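Local coordinates for protein serine protease MT3772 (PDB 3K6Y) that is the trypsin-like protease domain of a membrane-associated serine protease of Mycobacterium tuberculosis, probably required for the bacterium's resistance to acid and oxidative stress, at residues 39-44 / 140-145. Residues are numbered along the deposited sequence; the frame is centred on the assembly and turned at random.
Sequences ATEPSV and GNFTAT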
loop_
_atom_site.group_PDB
_atom_site.type_symbol
_atom_site.label_atom_id
_atom_site.label_comp_id
_atom_site.label_asym_id
_atom_site.label_seq_id
_atom_site.Cartn_x
_atom_site.Cartn_y
_atom_site.Cartn_z
ATOM N N ALA A 39 15.219 32.563 1.786
ATOM C CA ALA A 39 15.216 32.380 0.343
ATOM C C ALA A 39 14.666 31.021 -0.061
ATOM O O ALA A 39 14.115 30.873 -1.138
ATOM C CB ALA A 39 16.578 32.594 -0.218
ATOM N N THR A 40 14.815 30.028 0.815
ATOM C CA THR A 40 14.388 28.674 0.499
ATOM C C THR A 40 12.958 28.400 0.951
ATOM O O THR A 40 12.263 27.588 0.338
ATOM C CB THR A 40 15.355 27.650 1.154
ATOM O OG1 THR A 40 16.698 27.950 0.754
ATOM C CG2 THR A 40 15.053 26.254 0.725
ATOM N N GLU A 41 12.535 29.064 2.029
ATOM C CA GLU A 41 11.206 28.874 2.619
ATOM C C GLU A 41 10.029 28.766 1.641
ATOM O O GLU A 41 9.202 27.879 1.815
ATOM C CB GLU A 41 10.919 29.969 3.671
ATOM C CG GLU A 41 9.498 29.883 4.239
ATOM C CD GLU A 41 9.145 30.920 5.274
ATOM O OE1 GLU A 41 8.040 30.795 5.839
ATOM O OE2 GLU A 41 9.951 31.842 5.501
ATOM N N PRO A 42 9.942 29.632 0.605
ATOM C CA PRO A 42 8.752 29.535 -0.251
ATOM C C PRO A 42 8.582 28.175 -0.922
ATOM O O PRO A 42 7.455 27.791 -1.241
ATOM C CB PRO A 42 8.974 30.637 -1.301
ATOM C CG PRO A 42 9.854 31.642 -0.578
ATOM C CD PRO A 42 10.804 30.770 0.211
ATOM N N SER A 43 9.692 27.478 -1.146
ATOM C CA SER A 43 9.659 26.189 -1.833
ATOM C C SER A 43 9.526 24.988 -0.894
ATOM O O SER A 43 9.551 23.849 -1.355
ATOM C CB SER A 43 10.919 26.039 -2.661
ATOM O OG SER A 43 11.020 27.122 -3.582
ATOM N N VAL A 44 9.410 25.255 0.409
ATOM C CA VAL A 44 9.234 24.214 1.419
ATOM C C VAL A 44 7.796 24.299 1.875
ATOM O O VAL A 44 7.366 25.353 2.359
ATOM C CB VAL A 44 10.197 24.410 2.588
ATOM C CG1 VAL A 44 10.009 23.298 3.591
ATOM C CG2 VAL A 44 11.651 24.444 2.115
ATOM N N GLY A 140 2.675 23.186 12.484
ATOM C CA GLY A 140 2.605 24.618 12.793
ATOM C C GLY A 140 3.400 25.463 11.821
ATOM O O GLY A 140 3.449 25.168 10.621
ATOM N N ASN A 141 4.014 26.519 12.338
ATOM C CA ASN A 141 4.744 27.458 11.515
ATOM C C ASN A 141 6.031 26.889 10.961
ATOM O O ASN A 141 6.665 26.030 11.571
ATOM C CB ASN A 141 5.060 28.720 12.331
ATOM C CG ASN A 141 3.832 29.577 12.598
ATOM O OD1 ASN A 141 2.795 29.429 11.944
ATOM N ND2 ASN A 141 3.955 30.496 13.548
ATOM N N PHE A 142 6.420 27.399 9.796
ATOM C CA PHE A 142 7.712 27.078 9.215
ATOM C C PHE A 142 8.837 27.311 10.223
ATOM O O PHE A 142 8.862 28.366 10.883
ATOM C CB PHE A 142 7.938 27.929 7.951
ATOM C CG PHE A 142 9.287 27.739 7.329
ATOM C CD1 PHE A 142 10.321 28.633 7.608
ATOM C CD2 PHE A 142 9.538 26.667 6.473
ATOM C CE1 PHE A 142 11.572 28.477 7.032
ATOM C CE2 PHE A 142 10.795 26.509 5.903
ATOM C CZ PHE A 142 11.803 27.421 6.179
ATOM N N THR A 143 9.762 26.352 10.331
ATOM C CA THR A 143 10.860 26.400 11.299
ATOM C C THR A 143 12.137 25.894 10.654
ATOM O O THR A 143 12.143 24.833 10.016
ATOM C CB THR A 143 10.525 25.522 12.535
ATOM O OG1 THR A 143 9.279 25.968 13.095
ATOM C CG2 THR A 143 11.648 25.558 13.587
ATOM N N ALA A 144 13.215 26.666 10.811
ATOM C CA ALA A 144 14.546 26.233 10.432
ATOM C C ALA A 144 15.237 25.680 11.663
ATOM O O ALA A 144 15.322 26.364 12.692
ATOM C CB ALA A 144 15.348 27.401 9.865
ATOM N N THR A 145 15.758 24.467 11.549
ATOM C CA THR A 145 16.423 23.784 12.655
ATOM C C THR A 145 17.896 23.653 12.324
ATOM O O THR A 145 18.262 22.938 11.401
ATOM C CB THR A 145 15.766 22.407 12.904
ATOM O OG1 THR A 145 14.397 22.619 13.262
ATOM C CG2 THR A 145 16.475 21.639 14.016
#
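E41 lies flat over one face of the F142 ring, an instructive case of a charged side chain spending its aliphatic part on an aromatic neighbour. The methylene CG of E41 sits 3.6 Å above the centroid of the F142 ring, only 7° off the ring normal, a CH-pi contact. With CG anti to the backbone N (chi1 175°) and the chain extended beyond it, the carboxylate is carried out over the CG-CD1 side of the ring towards F142 CB, stacked with its plane 9° from that of F142, and E41 CD comes within 3.5 Å of F142 CD1. E41 and F142, both partly exposed, thus pack most closely. V44, by contrast, is buried, resting also on L134 and P186, yet meets the ring more loosely and obliquely, V44 CB lying 4.0 Å from F142 CE2. The contact joins the turn that leads from helix 35-40 into the first strand of one barrel to the loop residue just ahead of strand 143-157 in the other, across the two-barrel chymotrypsin fold. With no polar bond between the segments, it probably rests on dispersion and the CH-pi approach, the glutamate contributing its methylenes and the flat of its carboxylate.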